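Local coordinates for protein phosphatidylserine synthase (Haemophilus influenzae, PDB 3HSI) that belongs to the phospholipase D superfamily and is built around two mixed beta sheets flanked by helices, at residues N17-I29 and L234-S247. Sequence-based numbering, arbitrary orientation.
Sequences NNLPFLALQAEQI and LKSAVKLPNVLSVS
S247 OG donates to P20 O across 2.6 Å, approaching almost in line with the carbonyl (C=O...donor angle 170°). A chi1 of -168° swings S247 OG away from the backbone N of S247 and onto this oxygen. The CB of S247 lies over one face of the F21 ring, a CH-pi contact of 3.9 Å from S247 CB to the ring centroid. The side chain of P241 crosses that of F21 at about a right angle, the ring of Y398 meets that of F21 with planes at about 40°, and L396 touches the same side chain; F21 is thus buried between the loop at P241 and strands 245-252 and 391-398.

How a short connection can be stitched on both flanks is illustrated by residues 21-24. On one flank F21 and V238 exchange both backbone hydrogen bonds as a single antiparallel bridge; on the other, L22 and V246 do the same, with L22 N to V246 O nearly straight at 170°. L24 N then takes up L244 O. Side chains fill in alongside: L24 CD1 packs on V246 CB at 3.5 Å, and the L244 and I29 side chains meet tip to tip, with 3.6 Å from L244 CD2 to I29 CD1. I29 and L24 also touch I178 of strand 171-179, which belongs to the other sheet.

Near the end of helix 8-18, a water accepts from L240 N and sits close to the carbonyl oxygens of N17 and L19, joining the helix end to the L240 turn. The extended chain of K239 runs past the N18 carbonyl to a weak bond with N18 OD1 (3.3 Å from NZ).

In the fold, strand 22-23 pairs antiparallel with strand 245-252 at the margin of one mixed sheet, and the chain then passes through the 3-10 turn 26-28 into strand 29-31 of the second, an N-terminal link between the two beta sheets of this phospholipase D-type architecture.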
loop_
_atom_site.group_PDB
_atom_site.type_symbol
_atom_site.label_atom_id
_atom_site.label_comp_id
_atom_site.label_asym_id
_atom_site.label_seq_id
_atom_site.Cartn_x
_atom_site.Cartn_y
_atom_site.Cartn_z
ATOM N N ASN C 17 -20.763 -4.261 -23.157
ATOM C CA ASN C 17 -21.532 -3.749 -24.298
ATOM C C ASN C 17 -21.327 -2.236 -24.518
ATOM O O ASN C 17 -21.404 -1.737 -25.660
ATOM C CB ASN C 17 -23.029 -4.067 -24.141
ATOM C CG ASN C 17 -23.348 -5.563 -24.290
ATOM O OD1 ASN C 17 -22.646 -6.318 -24.976
ATOM N ND2 ASN C 17 -24.432 -5.990 -23.649
ATOM N N ASN C 18 -21.063 -1.522 -23.418
ATOM C CA ASN C 18 -20.918 -0.073 -23.453
ATOM C C ASN C 18 -19.516 0.387 -23.883
ATOM O O ASN C 18 -19.322 1.558 -24.151
ATOM C CB ASN C 18 -21.322 0.547 -22.098
ATOM C CG ASN C 18 -22.817 0.877 -22.013
ATOM O OD1 ASN C 18 -23.477 1.115 -23.034
ATOM N ND2 ASN C 18 -23.355 0.909 -20.787
ATOM N N LEU C 19 -18.540 -0.521 -23.969
ATOM C CA LEU C 19 -17.202 -0.140 -24.468
ATOM C C LEU C 19 -17.209 0.393 -25.902
ATOM O O LEU C 19 -17.933 -0.123 -26.745
ATOM C CB LEU C 19 -16.207 -1.314 -24.370
ATOM C CG LEU C 19 -15.915 -1.713 -22.913
ATOM C CD1 LEU C 19 -14.974 -2.890 -22.865
ATOM C CD2 LEU C 19 -15.320 -0.524 -22.124
ATOM N N PRO C 20 -16.407 1.440 -26.171
ATOM C CA PRO C 20 -16.230 1.914 -27.539
ATOM C C PRO C 20 -15.122 1.118 -28.229
ATOM O O PRO C 20 -14.150 0.724 -27.584
ATOM C CB PRO C 20 -15.796 3.379 -27.347
ATOM C CG PRO C 20 -15.006 3.381 -26.059
ATOM C CD PRO C 20 -15.703 2.307 -25.179
ATOM N N PHE C 21 -15.280 0.869 -29.519
ATOM C CA PHE C 21 -14.398 -0.036 -30.216
ATOM C C PHE C 21 -14.089 0.551 -31.561
ATOM O O PHE C 21 -14.954 1.123 -32.189
ATOM C CB PHE C 21 -15.072 -1.385 -30.455
ATOM C CG PHE C 21 -14.912 -2.339 -29.325
ATOM C CD1 PHE C 21 -13.721 -3.064 -29.176
ATOM C CD2 PHE C 21 -15.962 -2.530 -28.410
ATOM C CE1 PHE C 21 -13.551 -3.945 -28.087
ATOM C CE2 PHE C 21 -15.822 -3.428 -27.334
ATOM C CZ PHE C 21 -14.608 -4.138 -27.168
ATOM N N LEU C 22 -12.850 0.382 -31.986
ATOM C CA LEU C 22 -12.386 0.865 -33.267
ATOM C C LEU C 22 -12.160 -0.335 -34.192
ATOM O O LEU C 22 -11.507 -1.324 -33.818
ATOM C CB LEU C 22 -11.091 1.638 -33.019
ATOM C CG LEU C 22 -10.087 1.932 -34.124
ATOM C CD1 LEU C 22 -10.650 2.859 -35.214
ATOM C CD2 LEU C 22 -8.842 2.560 -33.457
ATOM N N ALA C 23 -12.697 -0.238 -35.397
ATOM C CA ALA C 23 -12.659 -1.323 -36.375
ATOM C C ALA C 23 -11.242 -1.649 -36.816
ATOM O O ALA C 23 -10.424 -0.761 -37.028
ATOM C CB ALA C 23 -13.546 -0.991 -37.573
ATOM N N LEU C 24 -10.946 -2.929 -36.940
ATOM C CA LEU C 24 -9.585 -3.377 -37.188
ATOM C C LEU C 24 -9.600 -4.479 -38.237
ATOM O O LEU C 24 -10.233 -5.503 -38.016
ATOM C CB LEU C 24 -9.083 -3.974 -35.883
ATOM C CG LEU C 24 -7.755 -3.708 -35.217
ATOM C CD1 LEU C 24 -7.747 -4.630 -34.019
ATOM C CD2 LEU C 24 -6.623 -4.058 -36.131
ATOM N N GLN C 25 -8.934 -4.316 -39.376
ATOM C CA GLN C 25 -8.867 -5.447 -40.308
ATOM C C GLN C 25 -7.942 -6.535 -39.783
ATOM O O GLN C 25 -6.994 -6.249 -39.038
ATOM C CB GLN C 25 -8.530 -4.987 -41.713
ATOM C CG GLN C 25 -9.403 -3.818 -42.101
ATOM C CD GLN C 25 -9.840 -3.892 -43.508
ATOM O OE1 GLN C 25 -9.007 -4.003 -44.413
ATOM N NE2 GLN C 25 -11.159 -3.841 -43.735
ATOM N N ALA C 26 -8.251 -7.784 -40.118
ATOM C CA ALA C 26 -7.485 -8.936 -39.628
ATOM C C ALA C 26 -6.040 -8.896 -40.125
ATOM O O ALA C 26 -5.096 -9.293 -39.416
ATOM C CB ALA C 26 -8.170 -10.261 -40.048
ATOM N N GLU C 27 -5.891 -8.400 -41.351
ATOM C CA GLU C 27 -4.605 -8.213 -41.974
ATOM C C GLU C 27 -3.772 -7.156 -41.248
ATOM O O GLU C 27 -2.562 -7.109 -41.413
ATOM C CB GLU C 27 -4.816 -7.741 -43.402
ATOM C CG GLU C 27 -5.201 -6.286 -43.425
ATOM C CD GLU C 27 -5.461 -5.741 -44.800
ATOM O OE1 GLU C 27 -5.079 -6.395 -45.805
ATOM O OE2 GLU C 27 -6.049 -4.631 -44.865
ATOM N N GLN C 28 -4.407 -6.286 -40.470
ATOM C CA GLN C 28 -3.663 -5.225 -39.797
ATOM C C GLN C 28 -3.017 -5.725 -38.515
ATOM O O GLN C 28 -2.274 -4.982 -37.903
ATOM C CB GLN C 28 -4.550 -4.021 -39.465
ATOM C CG GLN C 28 -5.098 -3.244 -40.656
ATOM C CD GLN C 28 -6.086 -2.151 -40.225
ATOM O OE1 GLN C 28 -7.097 -2.408 -39.527
ATOM N NE2 GLN C 28 -5.792 -0.919 -40.629
ATOM N N ILE C 29 -3.309 -6.962 -38.108
ATOM C CA ILE C 29 -2.733 -7.525 -36.868
ATOM C C ILE C 29 -1.886 -8.749 -37.158
ATOM O O ILE C 29 -2.302 -9.620 -37.916
ATOM C CB ILE C 29 -3.823 -7.975 -35.828
ATOM C CG1 ILE C 29 -4.946 -6.979 -35.770
ATOM C CG2 ILE C 29 -3.230 -8.104 -34.417
ATOM C CD1 ILE C 29 -6.306 -7.607 -35.954
ATOM N N LEU C 234 -10.893 7.736 -28.590
ATOM C CA LEU C 234 -11.044 7.215 -29.928
ATOM C C LEU C 234 -11.862 8.203 -30.742
ATOM O O LEU C 234 -12.752 8.868 -30.204
ATOM C CB LEU C 234 -11.720 5.845 -29.875
ATOM C CG LEU C 234 -10.900 4.735 -29.217
ATOM C CD1 LEU C 234 -11.717 3.455 -29.125
ATOM C CD2 LEU C 234 -9.573 4.503 -29.969
ATOM N N LYS C 235 -11.557 8.318 -32.027
ATOM C CA LYS C 235 -12.364 9.177 -32.871
ATOM C C LYS C 235 -13.541 8.475 -33.549
ATOM O O LYS C 235 -14.648 9.011 -33.553
ATOM C CB LYS C 235 -11.504 9.931 -33.886
ATOM C CG LYS C 235 -10.935 11.199 -33.318
ATOM C CD LYS C 235 -9.917 11.848 -34.240
ATOM C CE LYS C 235 -9.234 12.988 -33.488
ATOM N NZ LYS C 235 -7.749 13.002 -33.640
ATOM N N SER C 236 -13.325 7.300 -34.134
ATOM C CA SER C 236 -14.414 6.680 -34.892
ATOM C C SER C 236 -14.972 5.390 -34.265
ATOM O O SER C 236 -15.359 4.453 -34.981
ATOM C CB SER C 236 -14.087 6.556 -36.410
ATOM O OG SER C 236 -12.967 5.715 -36.667
ATOM N N ALA C 237 -15.055 5.392 -32.925
ATOM C CA ALA C 237 -15.523 4.250 -32.124
ATOM C C ALA C 237 -17.047 4.078 -32.078
ATOM O O ALA C 237 -17.809 5.050 -31.941
ATOM C CB ALA C 237 -14.972 4.334 -30.718
ATOM N N VAL C 238 -17.476 2.825 -32.180
ATOM C CA VAL C 238 -18.878 2.470 -32.000
ATOM C C VAL C 238 -19.019 1.441 -30.877
ATOM O O VAL C 238 -18.059 0.754 -30.529
ATOM C CB VAL C 238 -19.521 1.918 -33.309
ATOM C CG1 VAL C 238 -19.450 2.958 -34.467
ATOM C CG2 VAL C 238 -18.897 0.565 -33.723
ATOM N N LYS C 239 -20.213 1.354 -30.306
ATOM C CA LYS C 239 -20.557 0.259 -29.408
ATOM C C LYS C 239 -21.045 -0.957 -30.215
ATOM O O LYS C 239 -21.605 -0.801 -31.302
ATOM C CB LYS C 239 -21.622 0.711 -28.426
ATOM C CG LYS C 239 -21.086 1.611 -27.340
ATOM C CD LYS C 239 -22.241 2.198 -26.591
ATOM C CE LYS C 239 -21.834 3.320 -25.667
ATOM N NZ LYS C 239 -23.118 3.736 -25.024
ATOM N N LEU C 240 -20.784 -2.156 -29.692
ATOM C CA LEU C 240 -21.179 -3.424 -30.340
ATOM C C LEU C 240 -20.994 -3.458 -31.863
ATOM O O LEU C 240 -21.957 -3.669 -32.601
ATOM C CB LEU C 240 -22.622 -3.804 -29.971
ATOM C CG LEU C 240 -22.840 -4.158 -28.488
ATOM C CD1 LEU C 240 -24.297 -4.511 -28.241
ATOM C CD2 LEU C 240 -21.957 -5.310 -28.044
ATOM N N PRO C 241 -19.755 -3.264 -32.339
ATOM C CA PRO C 241 -19.594 -3.355 -33.786
ATOM C C PRO C 241 -19.796 -4.801 -34.227
ATOM O O PRO C 241 -19.803 -5.719 -33.402
ATOM C CB PRO C 241 -18.153 -2.935 -34.002
ATOM C CG PRO C 241 -17.459 -3.403 -32.770
ATOM C CD PRO C 241 -18.455 -3.188 -31.645
ATOM N N ASN C 242 -19.980 -4.997 -35.518
ATOM C CA ASN C 242 -20.212 -6.327 -36.030
ATOM C C ASN C 242 -18.952 -6.819 -36.756
ATOM O O ASN C 242 -19.017 -7.627 -37.677
ATOM C CB ASN C 242 -21.436 -6.325 -36.966
ATOM C CG ASN C 242 -21.810 -7.733 -37.423
ATOM O OD1 ASN C 242 -21.509 -8.716 -36.724
ATOM N ND2 ASN C 242 -22.444 -7.850 -38.607
ATOM N N VAL C 243 -17.805 -6.294 -36.348
ATOM C CA VAL C 243 -16.564 -6.516 -37.082
ATOM C C VAL C 243 -15.465 -6.536 -36.045
ATOM O O VAL C 243 -15.619 -5.944 -34.960
ATOM C CB VAL C 243 -16.329 -5.407 -38.182
ATOM C CG1 VAL C 243 -15.893 -4.073 -37.567
ATOM C CG2 VAL C 243 -15.299 -5.863 -39.196
ATOM N N LEU C 244 -14.383 -7.241 -36.363
ATOM C CA LEU C 244 -13.180 -7.285 -35.533
ATOM C C LEU C 244 -12.757 -5.861 -35.114
ATOM O O LEU C 244 -12.687 -4.959 -35.962
ATOM C CB LEU C 244 -12.059 -7.941 -36.343
ATOM C CG LEU C 244 -10.657 -7.966 -35.706
ATOM C CD1 LEU C 244 -10.646 -8.752 -34.363
ATOM C CD2 LEU C 244 -9.687 -8.545 -36.702
ATOM N N SER C 245 -12.448 -5.677 -33.832
ATOM C CA SER C 245 -12.323 -4.337 -33.222
ATOM C C SER C 245 -11.409 -4.285 -31.986
ATOM O O SER C 245 -11.191 -5.287 -31.335
ATOM C CB SER C 245 -13.720 -3.864 -32.760
ATOM O OG SER C 245 -14.391 -3.365 -33.856
ATOM N N VAL C 246 -10.938 -3.092 -31.650
ATOM C CA VAL C 246 -9.983 -2.916 -30.580
ATOM C C VAL C 246 -10.405 -1.749 -29.680
ATOM O O VAL C 246 -10.882 -0.728 -30.164
ATOM C CB VAL C 246 -8.500 -2.771 -31.118
ATOM C CG1 VAL C 246 -8.292 -1.444 -31.899
ATOM C CG2 VAL C 246 -7.505 -2.876 -29.970
ATOM N N SER C 247 -10.302 -1.953 -28.365
ATOM C CA SER C 247 -10.590 -0.890 -27.387
ATOM C C SER C 247 -9.431 -0.704 -26.391
ATOM O O SER C 247 -9.148 -1.619 -25.616
ATOM C CB SER C 247 -11.880 -1.212 -26.624
ATOM O OG SER C 247 -12.351 -0.090 -25.870
HETATM O O HOH W 1 -19.489 -2.333 -27.098
#